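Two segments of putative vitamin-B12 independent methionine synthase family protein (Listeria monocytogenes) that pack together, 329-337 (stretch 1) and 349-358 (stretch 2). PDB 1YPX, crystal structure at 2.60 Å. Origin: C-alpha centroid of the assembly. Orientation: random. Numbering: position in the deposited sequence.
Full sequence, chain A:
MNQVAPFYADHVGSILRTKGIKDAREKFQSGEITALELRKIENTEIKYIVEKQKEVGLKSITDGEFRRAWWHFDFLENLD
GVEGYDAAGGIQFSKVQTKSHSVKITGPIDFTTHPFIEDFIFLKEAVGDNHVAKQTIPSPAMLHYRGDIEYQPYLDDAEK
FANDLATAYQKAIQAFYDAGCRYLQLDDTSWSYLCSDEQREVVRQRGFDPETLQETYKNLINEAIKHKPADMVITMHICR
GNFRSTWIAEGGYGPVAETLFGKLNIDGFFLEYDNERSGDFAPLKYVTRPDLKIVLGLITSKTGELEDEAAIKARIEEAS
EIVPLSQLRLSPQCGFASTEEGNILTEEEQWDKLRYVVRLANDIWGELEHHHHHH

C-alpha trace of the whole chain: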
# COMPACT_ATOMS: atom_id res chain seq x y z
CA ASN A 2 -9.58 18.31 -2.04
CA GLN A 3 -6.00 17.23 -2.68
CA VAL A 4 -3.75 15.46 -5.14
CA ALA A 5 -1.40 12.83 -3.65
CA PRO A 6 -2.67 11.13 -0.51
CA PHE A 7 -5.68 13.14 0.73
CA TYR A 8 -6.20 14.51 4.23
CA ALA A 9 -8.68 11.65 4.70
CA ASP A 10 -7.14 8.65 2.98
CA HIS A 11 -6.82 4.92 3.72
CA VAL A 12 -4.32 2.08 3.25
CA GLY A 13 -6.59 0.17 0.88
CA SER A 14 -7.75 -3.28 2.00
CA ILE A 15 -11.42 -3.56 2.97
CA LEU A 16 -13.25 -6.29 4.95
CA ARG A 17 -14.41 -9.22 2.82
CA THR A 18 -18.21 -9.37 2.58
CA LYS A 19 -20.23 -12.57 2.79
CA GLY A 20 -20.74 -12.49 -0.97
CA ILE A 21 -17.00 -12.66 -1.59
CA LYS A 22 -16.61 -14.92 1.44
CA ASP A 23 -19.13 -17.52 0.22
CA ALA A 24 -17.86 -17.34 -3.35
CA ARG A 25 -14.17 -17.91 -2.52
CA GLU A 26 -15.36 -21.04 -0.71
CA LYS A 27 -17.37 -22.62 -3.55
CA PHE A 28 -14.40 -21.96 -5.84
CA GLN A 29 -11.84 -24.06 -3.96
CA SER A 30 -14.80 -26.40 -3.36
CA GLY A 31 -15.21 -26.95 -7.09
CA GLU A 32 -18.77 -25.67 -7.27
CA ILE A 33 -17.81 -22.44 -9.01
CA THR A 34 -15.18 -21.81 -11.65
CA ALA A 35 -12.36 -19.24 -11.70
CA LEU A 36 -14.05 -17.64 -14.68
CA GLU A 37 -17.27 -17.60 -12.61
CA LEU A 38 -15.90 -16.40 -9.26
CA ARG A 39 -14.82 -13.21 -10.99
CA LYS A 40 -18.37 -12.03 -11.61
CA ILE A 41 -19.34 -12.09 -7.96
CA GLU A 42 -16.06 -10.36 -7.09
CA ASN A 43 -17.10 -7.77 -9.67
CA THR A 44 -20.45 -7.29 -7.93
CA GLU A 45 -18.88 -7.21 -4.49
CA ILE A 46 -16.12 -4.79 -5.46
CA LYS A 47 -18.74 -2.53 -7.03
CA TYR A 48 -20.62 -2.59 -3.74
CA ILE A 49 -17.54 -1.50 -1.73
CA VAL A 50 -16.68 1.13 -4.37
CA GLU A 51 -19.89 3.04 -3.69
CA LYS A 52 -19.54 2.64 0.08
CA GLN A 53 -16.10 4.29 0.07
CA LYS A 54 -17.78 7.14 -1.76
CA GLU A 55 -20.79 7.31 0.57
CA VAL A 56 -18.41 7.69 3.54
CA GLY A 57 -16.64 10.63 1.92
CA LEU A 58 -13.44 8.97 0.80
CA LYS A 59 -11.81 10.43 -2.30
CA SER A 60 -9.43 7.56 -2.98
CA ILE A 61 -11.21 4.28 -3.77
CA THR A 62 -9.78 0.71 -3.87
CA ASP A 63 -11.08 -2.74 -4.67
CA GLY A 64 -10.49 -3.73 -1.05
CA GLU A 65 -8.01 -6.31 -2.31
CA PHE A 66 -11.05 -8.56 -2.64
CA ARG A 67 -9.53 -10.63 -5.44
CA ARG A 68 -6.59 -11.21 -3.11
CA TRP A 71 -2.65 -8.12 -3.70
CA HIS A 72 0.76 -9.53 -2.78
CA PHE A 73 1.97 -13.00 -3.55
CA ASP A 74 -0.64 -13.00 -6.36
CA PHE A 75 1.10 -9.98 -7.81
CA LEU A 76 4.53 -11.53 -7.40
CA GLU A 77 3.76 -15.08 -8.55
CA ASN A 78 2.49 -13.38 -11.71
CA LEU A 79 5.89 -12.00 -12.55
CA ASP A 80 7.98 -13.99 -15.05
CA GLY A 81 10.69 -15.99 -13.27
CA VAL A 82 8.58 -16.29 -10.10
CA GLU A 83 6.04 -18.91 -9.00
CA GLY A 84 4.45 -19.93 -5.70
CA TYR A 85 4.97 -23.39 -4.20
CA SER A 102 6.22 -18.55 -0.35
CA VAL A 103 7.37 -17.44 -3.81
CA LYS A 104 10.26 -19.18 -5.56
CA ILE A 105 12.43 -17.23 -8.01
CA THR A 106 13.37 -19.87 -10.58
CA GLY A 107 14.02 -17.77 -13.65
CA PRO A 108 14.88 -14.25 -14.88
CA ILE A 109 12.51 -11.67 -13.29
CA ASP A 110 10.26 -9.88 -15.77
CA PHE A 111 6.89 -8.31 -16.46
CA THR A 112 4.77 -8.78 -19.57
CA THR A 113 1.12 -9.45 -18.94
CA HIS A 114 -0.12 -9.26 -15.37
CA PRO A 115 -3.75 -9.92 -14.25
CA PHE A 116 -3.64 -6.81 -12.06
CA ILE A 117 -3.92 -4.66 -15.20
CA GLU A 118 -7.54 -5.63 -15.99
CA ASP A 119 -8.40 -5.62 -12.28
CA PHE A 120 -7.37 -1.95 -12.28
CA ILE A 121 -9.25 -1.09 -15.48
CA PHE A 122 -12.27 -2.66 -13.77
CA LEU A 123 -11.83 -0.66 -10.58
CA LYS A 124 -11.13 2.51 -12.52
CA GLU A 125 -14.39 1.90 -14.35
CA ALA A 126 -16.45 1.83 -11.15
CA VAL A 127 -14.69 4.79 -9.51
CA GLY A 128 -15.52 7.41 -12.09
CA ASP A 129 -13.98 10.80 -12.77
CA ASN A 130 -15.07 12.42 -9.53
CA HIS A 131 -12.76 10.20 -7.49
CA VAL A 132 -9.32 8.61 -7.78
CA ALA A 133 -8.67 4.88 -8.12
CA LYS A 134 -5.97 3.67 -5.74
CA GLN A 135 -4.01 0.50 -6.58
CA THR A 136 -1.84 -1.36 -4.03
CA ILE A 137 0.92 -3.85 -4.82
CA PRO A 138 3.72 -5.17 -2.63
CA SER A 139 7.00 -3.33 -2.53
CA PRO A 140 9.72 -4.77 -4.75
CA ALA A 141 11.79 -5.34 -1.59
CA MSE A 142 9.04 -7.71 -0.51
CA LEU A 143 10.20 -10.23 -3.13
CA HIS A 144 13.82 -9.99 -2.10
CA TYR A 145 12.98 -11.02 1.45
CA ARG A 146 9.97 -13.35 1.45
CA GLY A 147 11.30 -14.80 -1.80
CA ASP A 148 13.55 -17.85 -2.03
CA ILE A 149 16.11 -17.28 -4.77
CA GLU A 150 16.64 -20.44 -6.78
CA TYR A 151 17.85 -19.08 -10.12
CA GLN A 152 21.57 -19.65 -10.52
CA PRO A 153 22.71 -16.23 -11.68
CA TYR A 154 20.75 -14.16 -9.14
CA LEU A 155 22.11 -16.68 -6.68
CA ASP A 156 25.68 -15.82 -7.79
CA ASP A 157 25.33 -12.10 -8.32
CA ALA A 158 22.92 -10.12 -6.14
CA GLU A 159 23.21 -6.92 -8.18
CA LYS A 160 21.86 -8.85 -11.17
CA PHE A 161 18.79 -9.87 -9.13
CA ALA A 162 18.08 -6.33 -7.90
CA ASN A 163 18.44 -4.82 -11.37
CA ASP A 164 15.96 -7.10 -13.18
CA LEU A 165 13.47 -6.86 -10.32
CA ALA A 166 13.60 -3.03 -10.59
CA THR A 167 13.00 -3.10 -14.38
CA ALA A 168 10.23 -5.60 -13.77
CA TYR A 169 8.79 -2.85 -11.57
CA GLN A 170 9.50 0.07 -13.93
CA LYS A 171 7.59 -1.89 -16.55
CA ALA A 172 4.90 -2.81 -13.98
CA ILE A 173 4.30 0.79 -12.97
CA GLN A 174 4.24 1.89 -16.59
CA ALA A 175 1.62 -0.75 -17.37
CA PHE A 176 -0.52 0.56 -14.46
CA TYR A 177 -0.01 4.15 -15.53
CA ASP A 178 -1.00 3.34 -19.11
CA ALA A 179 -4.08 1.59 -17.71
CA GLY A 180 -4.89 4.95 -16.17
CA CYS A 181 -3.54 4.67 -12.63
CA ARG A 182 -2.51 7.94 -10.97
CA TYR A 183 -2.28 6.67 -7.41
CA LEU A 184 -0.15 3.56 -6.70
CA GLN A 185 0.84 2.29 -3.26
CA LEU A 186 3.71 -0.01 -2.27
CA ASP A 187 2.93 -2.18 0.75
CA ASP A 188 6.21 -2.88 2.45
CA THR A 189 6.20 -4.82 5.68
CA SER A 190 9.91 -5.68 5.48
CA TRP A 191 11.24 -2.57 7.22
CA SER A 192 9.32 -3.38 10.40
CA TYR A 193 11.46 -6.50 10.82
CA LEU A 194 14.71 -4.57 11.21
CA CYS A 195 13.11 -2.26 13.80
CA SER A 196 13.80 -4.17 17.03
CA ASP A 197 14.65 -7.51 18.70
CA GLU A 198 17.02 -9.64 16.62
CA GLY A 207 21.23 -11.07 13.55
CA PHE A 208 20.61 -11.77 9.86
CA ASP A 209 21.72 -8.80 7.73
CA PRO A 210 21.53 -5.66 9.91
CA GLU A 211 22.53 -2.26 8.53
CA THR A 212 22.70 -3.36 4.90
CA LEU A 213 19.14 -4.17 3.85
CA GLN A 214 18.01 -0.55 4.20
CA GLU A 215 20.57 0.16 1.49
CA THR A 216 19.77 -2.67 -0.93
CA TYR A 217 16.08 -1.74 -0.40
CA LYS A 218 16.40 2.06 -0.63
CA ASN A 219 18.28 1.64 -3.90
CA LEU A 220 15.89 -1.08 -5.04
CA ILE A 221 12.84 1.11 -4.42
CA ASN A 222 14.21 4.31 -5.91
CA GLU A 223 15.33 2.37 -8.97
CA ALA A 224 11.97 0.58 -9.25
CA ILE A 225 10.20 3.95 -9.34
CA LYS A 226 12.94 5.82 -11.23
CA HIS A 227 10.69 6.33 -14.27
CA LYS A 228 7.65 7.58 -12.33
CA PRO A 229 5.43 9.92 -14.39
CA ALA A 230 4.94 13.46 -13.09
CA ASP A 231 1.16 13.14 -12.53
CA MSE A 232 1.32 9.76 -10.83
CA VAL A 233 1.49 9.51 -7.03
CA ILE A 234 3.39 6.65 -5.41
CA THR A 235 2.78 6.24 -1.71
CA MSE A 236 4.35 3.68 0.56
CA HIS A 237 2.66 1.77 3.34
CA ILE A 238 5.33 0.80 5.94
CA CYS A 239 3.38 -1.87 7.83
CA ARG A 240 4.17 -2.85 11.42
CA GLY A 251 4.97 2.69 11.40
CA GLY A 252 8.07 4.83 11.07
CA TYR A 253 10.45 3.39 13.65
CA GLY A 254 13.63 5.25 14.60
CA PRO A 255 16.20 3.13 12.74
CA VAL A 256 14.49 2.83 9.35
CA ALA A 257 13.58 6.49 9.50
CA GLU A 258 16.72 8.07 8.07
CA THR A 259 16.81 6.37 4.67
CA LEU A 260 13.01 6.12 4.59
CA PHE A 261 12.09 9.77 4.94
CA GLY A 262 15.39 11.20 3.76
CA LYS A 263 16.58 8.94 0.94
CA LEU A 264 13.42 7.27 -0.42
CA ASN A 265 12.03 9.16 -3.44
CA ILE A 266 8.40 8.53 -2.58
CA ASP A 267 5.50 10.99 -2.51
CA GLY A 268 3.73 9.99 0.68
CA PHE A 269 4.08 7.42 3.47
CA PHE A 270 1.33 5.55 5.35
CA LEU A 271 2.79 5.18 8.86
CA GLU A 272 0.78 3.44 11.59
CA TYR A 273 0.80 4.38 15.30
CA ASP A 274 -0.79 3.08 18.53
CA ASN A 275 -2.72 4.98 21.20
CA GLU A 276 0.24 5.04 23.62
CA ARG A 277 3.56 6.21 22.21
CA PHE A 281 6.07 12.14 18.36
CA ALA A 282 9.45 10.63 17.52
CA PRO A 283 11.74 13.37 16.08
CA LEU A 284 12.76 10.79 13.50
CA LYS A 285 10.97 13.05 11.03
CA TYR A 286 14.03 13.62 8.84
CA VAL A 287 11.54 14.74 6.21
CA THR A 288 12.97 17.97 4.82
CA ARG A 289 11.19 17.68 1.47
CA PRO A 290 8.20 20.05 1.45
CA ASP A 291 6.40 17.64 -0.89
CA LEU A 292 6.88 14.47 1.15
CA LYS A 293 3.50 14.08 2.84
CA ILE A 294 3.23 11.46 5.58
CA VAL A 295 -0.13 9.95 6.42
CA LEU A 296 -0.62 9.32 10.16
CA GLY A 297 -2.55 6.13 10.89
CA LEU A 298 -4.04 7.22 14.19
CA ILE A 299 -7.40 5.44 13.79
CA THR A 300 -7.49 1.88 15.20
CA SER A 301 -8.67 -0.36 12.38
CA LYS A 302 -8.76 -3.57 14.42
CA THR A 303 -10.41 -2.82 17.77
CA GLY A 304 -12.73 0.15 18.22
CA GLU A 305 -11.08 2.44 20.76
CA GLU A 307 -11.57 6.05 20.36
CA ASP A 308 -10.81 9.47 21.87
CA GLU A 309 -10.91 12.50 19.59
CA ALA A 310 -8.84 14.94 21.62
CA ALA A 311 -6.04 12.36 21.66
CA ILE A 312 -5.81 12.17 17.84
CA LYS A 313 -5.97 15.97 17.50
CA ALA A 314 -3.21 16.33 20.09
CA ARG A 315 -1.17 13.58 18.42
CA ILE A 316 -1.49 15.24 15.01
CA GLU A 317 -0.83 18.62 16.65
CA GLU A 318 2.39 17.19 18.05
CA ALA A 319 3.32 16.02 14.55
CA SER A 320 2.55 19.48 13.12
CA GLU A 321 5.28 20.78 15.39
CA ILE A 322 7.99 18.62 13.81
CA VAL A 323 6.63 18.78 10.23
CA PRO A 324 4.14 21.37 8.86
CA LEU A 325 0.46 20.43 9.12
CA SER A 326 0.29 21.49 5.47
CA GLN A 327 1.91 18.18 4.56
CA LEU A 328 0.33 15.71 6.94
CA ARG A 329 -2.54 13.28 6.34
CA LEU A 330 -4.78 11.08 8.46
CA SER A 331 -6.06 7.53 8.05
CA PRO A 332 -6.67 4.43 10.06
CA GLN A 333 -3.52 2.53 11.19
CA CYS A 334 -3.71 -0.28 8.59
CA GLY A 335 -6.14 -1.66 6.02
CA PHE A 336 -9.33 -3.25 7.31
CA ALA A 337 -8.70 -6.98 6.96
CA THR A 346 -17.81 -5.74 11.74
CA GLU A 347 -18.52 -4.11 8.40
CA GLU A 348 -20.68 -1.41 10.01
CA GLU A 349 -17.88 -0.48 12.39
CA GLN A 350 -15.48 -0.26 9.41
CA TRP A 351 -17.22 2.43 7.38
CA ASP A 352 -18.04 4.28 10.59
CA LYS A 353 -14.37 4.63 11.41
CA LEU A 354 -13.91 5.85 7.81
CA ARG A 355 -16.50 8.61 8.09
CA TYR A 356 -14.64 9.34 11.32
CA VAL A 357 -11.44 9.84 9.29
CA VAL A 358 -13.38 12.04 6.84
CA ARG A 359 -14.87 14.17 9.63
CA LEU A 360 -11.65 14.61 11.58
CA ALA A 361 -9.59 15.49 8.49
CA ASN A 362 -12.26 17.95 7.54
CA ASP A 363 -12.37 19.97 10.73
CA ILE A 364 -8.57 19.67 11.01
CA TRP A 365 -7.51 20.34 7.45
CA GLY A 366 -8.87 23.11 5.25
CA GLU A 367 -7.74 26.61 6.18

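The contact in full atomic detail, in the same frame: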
# COMPACT_ATOMS: atom_id res chain seq x y z
N ARG A 329 -1.25 13.90 6.67
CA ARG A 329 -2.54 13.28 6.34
C ARG A 329 -2.94 12.32 7.45
O ARG A 329 -2.11 11.92 8.25
CB ARG A 329 -2.46 12.52 5.01
CG ARG A 329 -2.66 13.39 3.75
CD ARG A 329 -1.64 14.48 3.65
NE ARG A 329 -1.83 15.31 2.45
CZ ARG A 329 -1.50 16.60 2.39
NH1 ARG A 329 -0.99 17.22 3.44
NH2 ARG A 329 -1.67 17.28 1.27
N LEU A 330 -4.21 11.96 7.47
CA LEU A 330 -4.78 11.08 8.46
C LEU A 330 -5.35 9.83 7.80
O LEU A 330 -5.65 9.84 6.60
CB LEU A 330 -5.88 11.83 9.19
CG LEU A 330 -6.62 11.09 10.30
CD1 LEU A 330 -5.66 10.74 11.40
CD2 LEU A 330 -7.77 11.96 10.82
N SER A 331 -5.51 8.77 8.57
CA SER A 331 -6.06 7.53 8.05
C SER A 331 -6.07 6.56 9.17
O SER A 331 -5.56 6.85 10.24
CB SER A 331 -5.14 6.94 7.00
OG SER A 331 -4.06 6.29 7.64
N PRO A 332 -6.68 5.39 8.96
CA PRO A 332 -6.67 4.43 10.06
C PRO A 332 -5.27 3.79 10.02
O PRO A 332 -4.57 3.92 9.03
CB PRO A 332 -7.83 3.49 9.72
CG PRO A 332 -7.99 3.62 8.24
CD PRO A 332 -7.67 5.05 7.92
N GLN A 333 -4.85 3.13 11.11
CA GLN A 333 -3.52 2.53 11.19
C GLN A 333 -3.10 1.57 10.06
O GLN A 333 -1.98 1.65 9.57
CB GLN A 333 -3.33 1.85 12.56
CG GLN A 333 -4.35 0.75 12.87
CD GLN A 333 -4.10 0.05 14.19
OE1 GLN A 333 -4.01 0.68 15.25
NE2 GLN A 333 -4.00 -1.28 14.15
N CYS A 334 -3.99 0.66 9.67
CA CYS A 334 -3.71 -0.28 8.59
C CYS A 334 -4.98 -0.43 7.75
O CYS A 334 -5.93 0.35 7.91
CB CYS A 334 -3.30 -1.66 9.14
SG CYS A 334 -2.63 -2.85 7.89
N GLY A 335 -4.98 -1.41 6.86
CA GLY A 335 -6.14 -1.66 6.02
C GLY A 335 -7.05 -2.62 6.76
O GLY A 335 -6.57 -3.53 7.42
N PHE A 336 -8.35 -2.40 6.66
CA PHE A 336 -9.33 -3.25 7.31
C PHE A 336 -9.28 -4.64 6.69
O PHE A 336 -9.66 -4.81 5.54
CB PHE A 336 -10.73 -2.67 7.15
CG PHE A 336 -10.85 -1.24 7.63
CD1 PHE A 336 -10.58 -0.18 6.77
CD2 PHE A 336 -11.16 -0.97 8.96
CE1 PHE A 336 -10.63 1.13 7.24
CE2 PHE A 336 -11.21 0.34 9.44
CZ PHE A 336 -10.94 1.39 8.57
N ALA A 337 -8.80 -5.61 7.45
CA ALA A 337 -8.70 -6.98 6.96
C ALA A 337 -7.93 -7.83 7.96
O ALA A 337 -7.38 -8.87 7.60
CB ALA A 337 -8.00 -7.02 5.59
N GLU A 349 -18.92 -1.17 11.65
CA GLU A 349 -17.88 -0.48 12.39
C GLU A 349 -16.84 0.13 11.45
O GLU A 349 -16.40 1.26 11.64
CB GLU A 349 -17.21 -1.46 13.37
CG GLU A 349 -17.35 -1.07 14.83
CD GLU A 349 -16.38 0.02 15.23
OE1 GLU A 349 -15.39 -0.30 15.93
OE2 GLU A 349 -16.59 1.20 14.84
N GLN A 350 -16.47 -0.65 10.43
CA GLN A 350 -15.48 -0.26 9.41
C GLN A 350 -15.75 1.10 8.77
O GLN A 350 -14.97 2.05 8.92
CB GLN A 350 -15.43 -1.34 8.31
CG GLN A 350 -14.40 -1.09 7.18
CD GLN A 350 -14.49 -2.12 6.05
OE1 GLN A 350 -15.51 -2.25 5.39
NE2 GLN A 350 -13.40 -2.84 5.82
N TRP A 351 -16.87 1.19 8.05
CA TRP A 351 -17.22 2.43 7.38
C TRP A 351 -17.44 3.57 8.37
O TRP A 351 -17.24 4.74 8.03
CB TRP A 351 -18.46 2.22 6.50
CG TRP A 351 -18.18 1.28 5.32
CD1 TRP A 351 -17.25 1.44 4.32
CD2 TRP A 351 -18.82 0.02 5.06
NE1 TRP A 351 -17.28 0.37 3.46
CE2 TRP A 351 -18.23 -0.52 3.90
CE3 TRP A 351 -19.83 -0.71 5.71
CZ2 TRP A 351 -18.62 -1.76 3.36
CZ3 TRP A 351 -20.22 -1.94 5.17
CH2 TRP A 351 -19.61 -2.45 4.01
N ASP A 352 -17.84 3.24 9.59
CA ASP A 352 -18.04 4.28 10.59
C ASP A 352 -16.71 4.92 10.94
O ASP A 352 -16.60 6.15 11.04
CB ASP A 352 -18.72 3.71 11.83
CG ASP A 352 -20.22 3.57 11.66
OD1 ASP A 352 -20.90 3.14 12.62
OD2 ASP A 352 -20.71 3.90 10.55
N LYS A 353 -15.69 4.10 11.11
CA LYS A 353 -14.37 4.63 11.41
C LYS A 353 -13.85 5.42 10.21
O LYS A 353 -13.00 6.30 10.37
CB LYS A 353 -13.42 3.50 11.77
CG LYS A 353 -13.73 2.85 13.11
CD LYS A 353 -12.77 1.71 13.39
CE LYS A 353 -12.58 1.52 14.89
NZ LYS A 353 -11.97 2.73 15.52
N LEU A 354 -14.35 5.13 9.01
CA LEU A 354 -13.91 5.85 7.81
C LEU A 354 -14.52 7.25 7.76
O LEU A 354 -13.83 8.22 7.45
CB LEU A 354 -14.28 5.09 6.54
CG LEU A 354 -13.37 3.91 6.16
CD1 LEU A 354 -13.85 3.30 4.85
CD2 LEU A 354 -11.94 4.39 6.03
N ARG A 355 -15.81 7.34 8.08
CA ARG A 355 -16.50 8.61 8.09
C ARG A 355 -15.85 9.41 9.21
O ARG A 355 -15.81 10.65 9.18
CB ARG A 355 -17.99 8.39 8.39
CG ARG A 355 -18.54 7.06 7.88
CD ARG A 355 -20.05 6.95 8.05
NE ARG A 355 -20.77 7.55 6.93
CZ ARG A 355 -21.45 6.86 6.02
NH1 ARG A 355 -22.08 7.49 5.02
NH2 ARG A 355 -21.51 5.54 6.11
N TYR A 356 -15.32 8.70 10.20
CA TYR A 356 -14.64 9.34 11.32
C TYR A 356 -13.35 10.01 10.80
O TYR A 356 -13.00 11.12 11.20
CB TYR A 356 -14.32 8.29 12.39
CG TYR A 356 -13.80 8.85 13.70
CD1 TYR A 356 -12.73 8.24 14.35
CD2 TYR A 356 -14.42 9.94 14.32
CE1 TYR A 356 -12.28 8.69 15.58
CE2 TYR A 356 -13.97 10.40 15.56
CZ TYR A 356 -12.90 9.76 16.18
OH TYR A 356 -12.46 10.18 17.42
N VAL A 357 -12.65 9.31 9.90
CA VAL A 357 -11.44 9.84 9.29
C VAL A 357 -11.82 11.06 8.44
O VAL A 357 -11.14 12.08 8.47
CB VAL A 357 -10.77 8.79 8.37
CG1 VAL A 357 -9.66 9.44 7.57
CG2 VAL A 357 -10.23 7.62 9.20
N VAL A 358 -12.92 10.95 7.69
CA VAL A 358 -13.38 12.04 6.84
C VAL A 358 -13.79 13.28 7.64
O VAL A 358 -13.55 14.41 7.20
CB VAL A 358 -14.61 11.63 5.97
CG1 VAL A 358 -15.13 12.84 5.21
CG2 VAL A 358 -14.24 10.51 5.00

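A strand and a helix can be held together without a single hydrogen bond between them, provided that a few side chains fill the space between the two backbones. The contact between segments 329-337 and 349-358 illustrates this principle. Strand 329-332 runs nearly antiparallel to the helix, at 171°, and the axes approach to 8.3 Å, a separation that leaves room for side chains. No hydrogen bond crosses the contact, which buries 346 Å² in all, and two residues, Phe-336 and Val-357, contribute most to it.

Phe-336 lies in the loop beyond the strand, and its CA-to-CB bond points toward the helix. With chi1 in the m well, the ring lies among residues of successive helical turns. Over one face sits the aliphatic part of Gln-350: its CG is 3.8 Å from the ring centroid and 21° off the normal, a CH-pi contact. Leu-354, one turn further on, reaches the ring obliquely, with its CD2 3.7 Å from CE1 of Phe-336. Lys-353 lies at the ring edge, where its CD is 4.5 Å from CE2 of Phe-336; its CA-to-CB bond points toward the loop, but the chain then leads away, and NZ is hydrogen-bonded elsewhere in the structure.

Val-357 serves the strand in a similar way. Its CG2 meets CD of Pro-332 at 3.8 Å, while its CG1 lies 4.4 Å from CG of Leu-330 and 4.1 Å from CA of Ser-331. The alternation of the strand explains the pattern: Leu-330 and Pro-332 point toward the helix, whereas Ser-331 between them points away, leaving its backbone to face the valine. The CA atoms of Ser-331 and Val-357 are 6.0 Å apart, the nearest such pairing at this end of the contact. The serine hydroxyl is used within its own segment, OG donating to O of Pro-332 at 2.8 Å.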